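Local coordinates for protein nonaheme cytochrome C (Desulfovibrio desulfuricans, PDB 1DUW) that transfers electrons through nine covalently attached c-type hemes, probably in hydrogenase-linked electron transport, at residues 17-22 / 62-67; 107-112 / 273-278; 173-178 / 196-201. All blocks are in the same frame, centred on the assembly; numbering follows the deposited sequence. Where two conformers were deposited one is given.

Contact 1 of 3, residues 17-22 / 62-67; sequences FPVSAK and CHTTEG. With HEC (heme c), chain B.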
# COMPACT_ATOMS: atom_id res chain seq x y z
N PHE A 17 -15.33 10.46 -9.81
CA PHE A 17 -14.99 10.77 -11.19
C PHE A 17 -14.01 11.91 -11.39
O PHE A 17 -13.78 12.79 -10.57
CB PHE A 17 -16.31 11.10 -11.91
CG PHE A 17 -17.24 9.90 -12.07
CD1 PHE A 17 -18.21 9.63 -11.12
CD2 PHE A 17 -17.15 9.05 -13.16
CE1 PHE A 17 -19.06 8.56 -11.24
CE2 PHE A 17 -17.99 7.96 -13.29
CZ PHE A 17 -18.95 7.71 -12.33
N PRO A 18 -13.37 11.90 -12.57
CA PRO A 18 -12.41 12.94 -12.90
C PRO A 18 -13.08 14.25 -13.32
O PRO A 18 -13.14 14.56 -14.52
CB PRO A 18 -11.63 12.35 -14.09
CG PRO A 18 -12.58 11.39 -14.73
CD PRO A 18 -13.51 10.89 -13.63
N VAL A 19 -13.56 14.98 -12.32
CA VAL A 19 -14.23 16.26 -12.53
C VAL A 19 -13.24 17.28 -13.09
O VAL A 19 -12.29 17.68 -12.42
CB VAL A 19 -14.86 16.78 -11.22
CG1 VAL A 19 -15.52 18.13 -11.41
CG2 VAL A 19 -15.87 15.76 -10.70
N SER A 20 -13.46 17.66 -14.36
CA SER A 20 -12.59 18.57 -15.08
C SER A 20 -13.31 19.75 -15.73
O SER A 20 -14.50 19.64 -16.01
CB SER A 20 -11.89 17.79 -16.21
OG SER A 20 -11.14 18.67 -17.04
N ALA A 21 -12.57 20.82 -15.97
CA ALA A 21 -13.10 22.02 -16.63
C ALA A 21 -12.91 21.86 -18.14
O ALA A 21 -13.46 22.58 -18.97
CB ALA A 21 -12.43 23.27 -16.08
N LYS A 22 -12.11 20.86 -18.48
CA LYS A 22 -11.83 20.50 -19.86
C LYS A 22 -12.83 19.44 -20.30
O LYS A 22 -12.79 18.35 -19.70
CB LYS A 22 -10.41 19.95 -20.02
CG LYS A 22 -9.26 20.82 -19.58
CD LYS A 22 -7.96 20.41 -20.25
CE LYS A 22 -7.31 19.20 -19.61
NZ LYS A 22 -6.89 19.44 -18.21
N CYS A 62 -13.93 21.43 -5.02
CA CYS A 62 -12.83 22.36 -4.89
C CYS A 62 -11.59 21.86 -5.65
O CYS A 62 -10.87 22.68 -6.21
CB CYS A 62 -12.46 22.59 -3.42
SG CYS A 62 -13.84 23.17 -2.42
N HIS A 63 -11.38 20.55 -5.64
CA HIS A 63 -10.24 19.94 -6.30
C HIS A 63 -10.59 19.35 -7.65
O HIS A 63 -10.93 18.17 -7.80
CB HIS A 63 -9.64 18.84 -5.41
CG HIS A 63 -9.11 19.39 -4.13
ND1 HIS A 63 -8.05 20.27 -4.08
CD2 HIS A 63 -9.50 19.17 -2.85
CE1 HIS A 63 -7.79 20.60 -2.83
NE2 HIS A 63 -8.65 19.93 -2.09
N THR A 64 -10.51 20.19 -8.68
CA THR A 64 -10.81 19.68 -10.03
C THR A 64 -9.49 19.24 -10.64
O THR A 64 -8.44 19.60 -10.09
CB THR A 64 -11.52 20.77 -10.84
OG1 THR A 64 -10.75 21.97 -10.73
CG2 THR A 64 -12.89 21.07 -10.23
N THR A 65 -9.49 18.48 -11.73
CA THR A 65 -8.22 18.04 -12.30
C THR A 65 -7.28 19.20 -12.60
O THR A 65 -6.06 19.05 -12.44
CB THR A 65 -8.38 17.23 -13.60
OG1 THR A 65 -9.04 18.03 -14.60
CG2 THR A 65 -9.24 15.99 -13.39
N GLU A 66 -7.81 20.34 -13.02
CA GLU A 66 -6.98 21.48 -13.35
C GLU A 66 -6.55 22.34 -12.17
O GLU A 66 -5.50 22.97 -12.19
CB GLU A 66 -7.75 22.42 -14.30
CG GLU A 66 -7.94 21.83 -15.69
CD GLU A 66 -9.22 21.00 -15.75
OE1 GLU A 66 -9.98 21.10 -14.76
OE2 GLU A 66 -9.41 20.30 -16.76
N GLY A 67 -7.43 22.34 -11.16
CA GLY A 67 -7.27 23.10 -9.94
C GLY A 67 -8.00 24.42 -10.07
O GLY A 67 -8.19 24.93 -11.18
FE HEC B . -8.80 19.88 0.11
CHA HEC B . -5.65 21.31 0.22
CHB HEC B . -7.43 16.76 0.28
CHC HEC B . -11.95 18.50 -0.09
CHD HEC B . -10.20 23.05 -0.17
NA HEC B . -6.92 19.19 0.22
C1A HEC B . -5.78 19.94 0.27
C2A HEC B . -4.67 19.03 0.38
C3A HEC B . -5.17 17.75 0.40
C4A HEC B . -6.60 17.85 0.29
CMA HEC B . -4.44 16.43 0.36
CAA HEC B . -3.26 19.47 0.80
CBA HEC B . -2.32 19.56 -0.39
CGA HEC B . -0.89 19.85 0.01
O1A HEC B . -0.63 20.42 1.08
O2A HEC B . -0.05 19.74 -0.92
NB HEC B . -9.54 18.01 0.09
C1B HEC B . -8.79 16.87 0.19
C2B HEC B . -9.68 15.73 0.17
C3B HEC B . -10.96 16.21 0.07
C4B HEC B . -10.87 17.66 0.02
CMB HEC B . -9.21 14.30 0.08
CAB HEC B . -12.26 15.44 0.14
CBB HEC B . -12.37 14.41 1.26
NC HEC B . -10.67 20.63 -0.10
C1C HEC B . -11.81 19.86 -0.14
C2C HEC B . -12.93 20.77 -0.26
C3C HEC B . -12.44 22.05 -0.29
C4C HEC B . -11.00 21.94 -0.28
CMC HEC B . -14.37 20.34 -0.24
CAC HEC B . -13.14 23.31 -0.75
CBC HEC B . -14.21 23.82 0.20
ND HEC B . -8.08 21.78 0.03
C1D HEC B . -8.84 22.91 -0.04
C2D HEC B . -7.97 24.04 0.15
C3D HEC B . -6.70 23.55 0.27
C4D HEC B . -6.78 22.11 0.32
CMD HEC B . -8.45 25.47 0.07
CAD HEC B . -5.47 24.30 0.78
CBD HEC B . -5.55 24.60 2.28
CGD HEC B . -4.18 24.87 2.87
O1D HEC B . -3.24 25.01 2.06
O2D HEC B . -3.97 24.41 4.03

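Contact 2 of 3, residues 107-112 / 273-278; sequences ERRECA and GMNVGR. With HEC (heme c), chain D.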
# COMPACT_ATOMS: atom_id res chain seq x y z
N GLU A 107 2.58 3.53 10.94
CA GLU A 107 2.15 3.65 12.32
C GLU A 107 1.71 2.37 13.01
O GLU A 107 1.72 2.33 14.24
CB GLU A 107 0.92 4.59 12.36
CG GLU A 107 1.24 6.04 12.02
CD GLU A 107 -0.01 6.80 11.60
OE1 GLU A 107 -1.12 6.35 11.96
OE2 GLU A 107 0.11 7.82 10.90
N ARG A 108 1.28 1.37 12.27
CA ARG A 108 0.79 0.12 12.85
C ARG A 108 1.91 -0.90 12.93
O ARG A 108 2.55 -1.24 11.95
CB ARG A 108 -0.42 -0.34 12.02
CG ARG A 108 -1.48 0.76 11.99
CD ARG A 108 -2.70 0.46 11.14
NE ARG A 108 -3.12 -0.93 11.26
CZ ARG A 108 -3.95 -1.52 10.41
NH1 ARG A 108 -4.44 -0.81 9.39
NH2 ARG A 108 -4.28 -2.78 10.58
N ARG A 109 2.19 -1.40 14.13
CA ARG A 109 3.28 -2.35 14.33
C ARG A 109 3.24 -3.54 13.38
O ARG A 109 4.29 -4.01 12.93
CB ARG A 109 3.27 -2.83 15.80
CG ARG A 109 4.37 -3.83 16.12
CD ARG A 109 4.50 -4.12 17.60
NE ARG A 109 3.33 -4.79 18.16
CZ ARG A 109 2.45 -4.19 18.97
NH1 ARG A 109 2.60 -2.91 19.32
NH2 ARG A 109 1.39 -4.82 19.46
N GLU A 110 2.07 -4.09 13.10
CA GLU A 110 1.94 -5.26 12.25
C GLU A 110 2.28 -4.97 10.79
O GLU A 110 2.58 -5.90 10.03
CB GLU A 110 0.52 -5.85 12.33
CG GLU A 110 -0.54 -4.89 11.82
CD GLU A 110 -1.24 -4.10 12.91
OE1 GLU A 110 -2.44 -3.84 12.75
OE2 GLU A 110 -0.62 -3.72 13.93
N CYS A 111 2.22 -3.70 10.41
CA CYS A 111 2.51 -3.28 9.06
C CYS A 111 3.94 -2.75 8.92
O CYS A 111 4.57 -2.95 7.89
CB CYS A 111 1.57 -2.15 8.62
SG CYS A 111 -0.19 -2.40 8.93
N ALA A 112 4.38 -2.06 9.95
CA ALA A 112 5.62 -1.32 10.00
C ALA A 112 6.89 -2.15 9.90
O ALA A 112 7.94 -1.52 9.68
CB ALA A 112 5.63 -0.42 11.24
N GLY A 273 11.61 -2.13 12.65
CA GLY A 273 10.37 -1.49 12.26
C GLY A 273 9.18 -2.03 13.03
O GLY A 273 8.23 -1.27 13.26
N MET A 274 9.16 -3.30 13.44
CA MET A 274 7.97 -3.74 14.17
C MET A 274 8.35 -4.11 15.60
O MET A 274 7.82 -5.02 16.23
CB MET A 274 7.25 -4.86 13.44
CG MET A 274 8.11 -6.09 13.19
SD MET A 274 7.28 -7.20 12.02
CE MET A 274 5.77 -7.53 12.93
N ASN A 275 9.30 -3.33 16.10
CA ASN A 275 9.84 -3.38 17.44
C ASN A 275 10.01 -4.76 18.04
O ASN A 275 9.53 -5.04 19.15
CB ASN A 275 8.88 -2.55 18.33
CG ASN A 275 8.49 -1.26 17.63
OD1 ASN A 275 9.34 -0.43 17.33
ND2 ASN A 275 7.20 -1.07 17.35
N VAL A 276 10.70 -5.64 17.33
CA VAL A 276 10.98 -7.00 17.75
C VAL A 276 11.81 -6.98 19.03
O VAL A 276 12.81 -6.27 19.11
CB VAL A 276 11.69 -7.80 16.65
CG1 VAL A 276 12.21 -9.13 17.17
CG2 VAL A 276 10.73 -7.98 15.47
N GLY A 277 11.37 -7.73 20.03
CA GLY A 277 12.06 -7.77 21.31
C GLY A 277 13.42 -8.45 21.22
O GLY A 277 14.38 -7.99 21.81
N ARG A 278 13.44 -9.53 20.46
CA ARG A 278 14.63 -10.33 20.24
C ARG A 278 14.56 -11.05 18.91
O ARG A 278 13.51 -11.58 18.54
CB ARG A 278 14.78 -11.37 21.36
CG ARG A 278 15.39 -12.66 20.85
CD ARG A 278 14.55 -13.89 21.16
NE ARG A 278 14.80 -14.98 20.23
CZ ARG A 278 15.65 -15.98 20.40
NH1 ARG A 278 16.38 -16.07 21.51
NH2 ARG A 278 15.77 -16.92 19.47
FE HEC D . 1.84 -4.05 2.85
CHA HEC D . 2.27 -2.92 -0.35
CHB HEC D . -0.66 -1.69 3.36
CHC HEC D . 1.41 -5.17 6.12
CHD HEC D . 4.33 -6.38 2.38
NA HEC D . 0.98 -2.60 1.74
C1A HEC D . 1.32 -2.31 0.44
C2A HEC D . 0.49 -1.22 -0.01
C3A HEC D . -0.33 -0.88 1.03
C4A HEC D . -0.02 -1.76 2.14
CMA HEC D . -1.25 0.32 1.15
CAA HEC D . 0.62 -0.57 -1.39
CBA HEC D . 1.90 0.24 -1.59
CGA HEC D . 1.82 1.60 -0.90
O1A HEC D . 0.86 2.36 -1.14
O2A HEC D . 2.72 1.89 -0.09
NB HEC D . 0.65 -3.55 4.40
C1B HEC D . -0.30 -2.55 4.37
C2B HEC D . -0.94 -2.51 5.67
C3B HEC D . -0.37 -3.48 6.45
C4B HEC D . 0.64 -4.14 5.64
CMB HEC D . -1.98 -1.49 6.02
CAB HEC D . -0.63 -3.83 7.91
CBB HEC D . -2.08 -4.21 8.23
NC HEC D . 2.70 -5.48 3.99
C1C HEC D . 2.35 -5.75 5.30
C2C HEC D . 3.18 -6.85 5.76
C3C HEC D . 4.01 -7.20 4.73
C4C HEC D . 3.70 -6.34 3.61
CMC HEC D . 2.86 -7.57 7.06
CAC HEC D . 5.14 -8.19 4.80
CBC HEC D . 4.67 -9.60 5.15
ND HEC D . 3.06 -4.55 1.32
C1D HEC D . 4.04 -5.51 1.35
C2D HEC D . 4.73 -5.50 0.07
C3D HEC D . 4.05 -4.62 -0.73
C4D HEC D . 3.09 -3.93 0.09
CMD HEC D . 5.97 -6.27 -0.28
CAD HEC D . 4.25 -4.43 -2.23
CBD HEC D . 4.89 -3.10 -2.59
CGD HEC D . 4.77 -2.86 -4.10
O1D HEC D . 3.62 -2.77 -4.60
O2D HEC D . 5.71 -3.31 -4.80

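Contact 3 of 3, residues 173-178 / 196-201; sequences TAMQGP and THRRHM. With HEC (heme c), chain J.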
# COMPACT_ATOMS: atom_id res chain seq x y z
N THR A 173 0.91 -19.54 0.62
CA THR A 173 0.94 -19.87 2.03
C THR A 173 2.40 -19.94 2.48
O THR A 173 3.30 -20.10 1.63
CB THR A 173 0.31 -21.23 2.34
OG1 THR A 173 1.25 -22.25 1.96
CG2 THR A 173 -0.95 -21.46 1.53
N ALA A 174 2.65 -19.85 3.79
CA ALA A 174 4.04 -19.97 4.27
C ALA A 174 4.55 -21.38 3.98
O ALA A 174 5.76 -21.62 3.89
CB ALA A 174 4.15 -19.58 5.73
N MET A 175 3.62 -22.33 3.79
CA MET A 175 3.96 -23.70 3.43
C MET A 175 4.40 -23.72 1.96
O MET A 175 4.97 -24.67 1.42
CB MET A 175 2.79 -24.66 3.63
CG MET A 175 2.40 -24.94 5.07
SD MET A 175 3.61 -25.89 6.01
CE MET A 175 4.14 -27.10 4.80
N GLN A 176 4.14 -22.61 1.28
CA GLN A 176 4.57 -22.56 -0.12
C GLN A 176 5.98 -22.02 -0.24
O GLN A 176 6.55 -21.96 -1.33
CB GLN A 176 3.55 -21.77 -0.95
CG GLN A 176 2.65 -22.77 -1.69
CD GLN A 176 1.37 -22.16 -2.21
OE1 GLN A 176 1.01 -22.44 -3.35
NE2 GLN A 176 0.73 -21.37 -1.36
N GLY A 177 6.58 -21.63 0.88
CA GLY A 177 7.97 -21.17 0.82
C GLY A 177 8.80 -22.21 1.57
O GLY A 177 8.22 -23.12 2.16
N PRO A 178 10.11 -22.13 1.59
CA PRO A 178 10.89 -23.12 2.35
C PRO A 178 10.60 -23.07 3.86
O PRO A 178 10.21 -22.07 4.46
CB PRO A 178 12.33 -22.71 2.08
CG PRO A 178 12.28 -21.32 1.56
CD PRO A 178 10.95 -21.13 0.91
N THR A 196 14.41 -19.07 10.20
CA THR A 196 13.09 -19.65 10.36
C THR A 196 12.13 -19.01 9.35
O THR A 196 11.18 -18.31 9.67
CB THR A 196 12.48 -19.49 11.77
OG1 THR A 196 12.49 -18.12 12.19
CG2 THR A 196 13.32 -20.28 12.78
N HIS A 197 12.46 -19.29 8.10
CA HIS A 197 11.75 -18.78 6.94
C HIS A 197 10.25 -18.98 7.02
O HIS A 197 9.47 -18.03 6.93
CB HIS A 197 12.31 -19.50 5.70
CG HIS A 197 11.95 -18.83 4.42
ND1 HIS A 197 10.65 -18.71 4.00
CD2 HIS A 197 12.73 -18.27 3.45
CE1 HIS A 197 10.61 -18.09 2.83
NE2 HIS A 197 11.86 -17.84 2.50
N ARG A 198 9.80 -20.22 7.19
CA ARG A 198 8.36 -20.42 7.25
C ARG A 198 7.72 -19.83 8.50
O ARG A 198 6.62 -19.26 8.41
CB ARG A 198 8.06 -21.93 7.17
CG ARG A 198 6.58 -22.25 7.11
CD ARG A 198 6.38 -23.72 6.77
NE ARG A 198 6.78 -24.02 5.38
CZ ARG A 198 7.22 -25.23 5.06
NH1 ARG A 198 7.29 -26.17 6.00
NH2 ARG A 198 7.57 -25.51 3.82
N ARG A 199 8.38 -19.96 9.65
CA ARG A 199 7.76 -19.38 10.86
C ARG A 199 7.64 -17.88 10.68
O ARG A 199 6.65 -17.25 11.04
CB ARG A 199 8.55 -19.70 12.12
CG ARG A 199 7.83 -19.33 13.42
CD ARG A 199 8.78 -18.99 14.54
NE ARG A 199 9.55 -17.77 14.32
CZ ARG A 199 8.99 -16.56 14.36
NH1 ARG A 199 7.69 -16.47 14.60
NH2 ARG A 199 9.72 -15.47 14.16
N HIS A 200 8.68 -17.26 10.12
CA HIS A 200 8.59 -15.81 9.93
C HIS A 200 7.40 -15.40 9.09
O HIS A 200 6.60 -14.54 9.44
CB HIS A 200 9.83 -15.31 9.19
CG HIS A 200 10.93 -14.89 10.10
ND1 HIS A 200 11.69 -15.79 10.83
CD2 HIS A 200 11.40 -13.65 10.39
CE1 HIS A 200 12.59 -15.14 11.53
NE2 HIS A 200 12.41 -13.88 11.27
N MET A 201 7.30 -16.02 7.92
CA MET A 201 6.21 -15.69 7.01
C MET A 201 4.83 -15.89 7.63
O MET A 201 3.88 -15.12 7.44
CB MET A 201 6.35 -16.59 5.78
CG MET A 201 5.36 -16.27 4.66
SD MET A 201 6.01 -14.94 3.60
CE MET A 201 5.11 -13.57 4.32
FE HEC J . 13.29 -11.99 12.03
CHA HEC J . 12.23 -13.03 15.14
CHB HEC J . 16.23 -13.83 12.41
CHC HEC J . 14.31 -11.06 8.85
CHD HEC J . 10.33 -10.27 11.57
NA HEC J . 14.07 -13.19 13.46
C1A HEC J . 13.45 -13.45 14.66
C2A HEC J . 14.34 -14.31 15.41
C3A HEC J . 15.47 -14.53 14.67
C4A HEC J . 15.29 -13.82 13.42
CMA HEC J . 16.72 -15.26 15.11
CAA HEC J . 13.85 -15.12 16.63
CBA HEC J . 12.80 -16.16 16.27
CGA HEC J . 13.03 -16.95 15.00
O1A HEC J . 14.14 -17.48 14.79
O2A HEC J . 12.06 -17.18 14.24
NB HEC J . 14.91 -12.37 10.88
C1B HEC J . 16.00 -13.13 11.24
C2B HEC J . 16.94 -13.10 10.14
C3B HEC J . 16.41 -12.32 9.16
C4B HEC J . 15.12 -11.86 9.62
CMB HEC J . 18.25 -13.85 10.15
CAB HEC J . 16.84 -12.05 7.73
CBB HEC J . 17.35 -13.28 6.99
NC HEC J . 12.48 -10.91 10.53
C1C HEC J . 13.09 -10.64 9.33
C2C HEC J . 12.21 -9.79 8.56
C3C HEC J . 11.09 -9.56 9.31
C4C HEC J . 11.22 -10.36 10.52
CMC HEC J . 12.72 -9.18 7.27
CAC HEC J . 9.87 -8.70 9.04
CBC HEC J . 9.52 -8.46 7.57
ND HEC J . 11.63 -11.73 13.13
C1D HEC J . 10.54 -10.99 12.73
C2D HEC J . 9.56 -11.04 13.80
C3D HEC J . 10.19 -11.61 14.88
C4D HEC J . 11.45 -12.15 14.43
CMD HEC J . 8.33 -10.18 13.75
CAD HEC J . 9.73 -11.63 16.34
CBD HEC J . 8.86 -12.84 16.68
CGD HEC J . 7.53 -12.81 15.95
O1D HEC J . 6.64 -12.02 16.34
O2D HEC J . 7.36 -13.61 15.01
O HOH W 1 8.21 -20.19 3.91

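Contact 1 of 3, residues 17-22 / 62-67
Residues 17-22 and 62-67 are both irregular, and Val19 CA lies 5.4 Å from Thr64 CA and Ser20 CA 5.2 Å from Thr65 CA; a single backbone bond joins them, from Thr65 N to Val19 O (3.0 Å), close to straight and in the plane of the carbonyl. Beside it the methyls of Val19 CG1 and Thr64 CG2 meet at 4.1 Å, and Thr65 CG2 lies against Pro18. The polar half belongs to Glu66, whose chain bends at chi2 (88°) to bring its carboxylate against the backbone of the other segment. There OE1 takes the N-H of Ala21 at 2.9 Å on its syn side, 33° out of the carboxylate plane. An ST turn shapes this part of the chain, with Lys22 N bound to Ser20 OG at 2.8 Å. Residues 62-67 open with the end of a CXXCH heme-attachment motif, Cys62 SG being bonded to the vinyl-derived CAC of heme c. His63 NE2 binds the heme iron, FE, at 2.2 Å, opposite His52. Lys22 NZ forms a salt bridge with Glu66 OE2, an oxygen whose modelled place is doubtful. Earlier in the segment, Phe17 and Pro18 pack against a second heme c and Met142 of helix 139-146.

Contact 2 of 3, residues 107-112 / 273-278
Gly273 meets Ala112 where helix 259-273 ends beside the short, weakly bonded helix 109-112. The contact is reciprocal: Gly273, having no side chain, lets its CA come within 3.5 Å of Ala112 O in a C-H...O contact, while Ala112 CB rests on Gly273 O at 3.4 Å. At Met274 the chain leaves helical geometry, and its CB sits 3.1 Å from Arg109 O. With chi1 at 58°, CG lies between the backbone N and the carbonyl carbon; beyond it the chain turns at chi3, and CE ends 3.8 Å from Arg109 O. The aliphatic part of Arg109 lies against the Met274 carbonyl, its CG and CD each 3.7 Å from Met274 O. Asn275, at positive phi, is the C-prime residue of the Schellman motif that closes helix 259-273; its side chain crosses that of Arg109 at about a right angle, though it was modelled in two conformers. Met274, Val276 and Arg278 touch another heme c. The two segments share no hydrogen bond. Polar order lies instead within residues 107-112: Arg108 O accepts from both Cys111 N and Ala112 N, and Arg108 NH2 bridges to Glu110 OE1 at 3.0 Å beside Cys111, whose SG is bonded to heme c CAB at the start of a CXXCH motif. Helix 197-208 lines both partners, Met274 packing on Leu204 and Arg207, Arg109 on Arg207 and Glu110 on Ile208, while Asp211 gives Arg108 a second acidic partner just beyond that helix.

Contact 3 of 3, residues 173-178 / 196-201
Ala174 O is gripped by three donors: Gly177 N at 3.1 Å within its own 3-10 turn, Arg198 NE at 3.0 Å from helix 197-208, and a water at 2.8 Å. Arg198 NE stands above the carbonyl plane, 41° out of it, and Gly177 N comes from the opposite face. CG of Arg198 lies anti to the backbone N (chi1 -176°), and the bend at chi3 brings NE to Ala174 O. Arg198 NH2 binds Gly177 O at 3.0 Å, almost in line with the C=O bond, so two backbone carbonyls fix the orientation of the guanidinium at its edge. One face carries Met175, whose CE is 3.6 Å from Arg198 CZ and displaced toward the rim; Pro178 C lies over the other. Beside these bonds Ala174 CB packs on Met201 CG.

The water that donates to Ala174 O also donates to Pro178 O and accepts from His197 ND1 at 2.9 Å. His197 NE2 is an axial ligand of a heme c, opposite His229, and one face of its ring is covered by Pro178: Pro178 CG lies 3.6 Å from the centroid of the His197 ring, 9° off the ring normal, a CH-pi contact over the centre. Three residues on, His200 NE2 binds the iron of a different heme c, and Arg199 NH1 donates to propionate oxygen O2D of that heme. The first turn of helix 197-208 thus supplies axial ligands to two hemes, as suits a closely spaced multiheme cytochrome. With ND1 donating a hydrogen bond to a water that in turn donates to two carbonyls, and one face against Pro178, the His197 imidazole is fixed in rotation, and the hydrogen bonding would be expected to make it a somewhat stronger electron donor to iron.

In the fold
Contacts 1 and 3 are partly buried and contact 2 is a surface contact. Contact 1 lies on the opposite side of the chain's centre from the other two, its centre about 39 Å from that of contact 2 and about 46 Å from that of contact 3. Contacts 2 and 3 are neighbours, with nearest atoms about 7 Å apart, and share helix 197-208: residues 196-201 form its start, while its later turns pack against contact 2. Contact 2 ties the first cytochrome c3-like family region to the second by apolar and CH...O packing, whereas a carboxylate reads backbone amides in contact 1 and a guanidinium reads backbone carbonyls in contact 3. Each includes residues bound to heme.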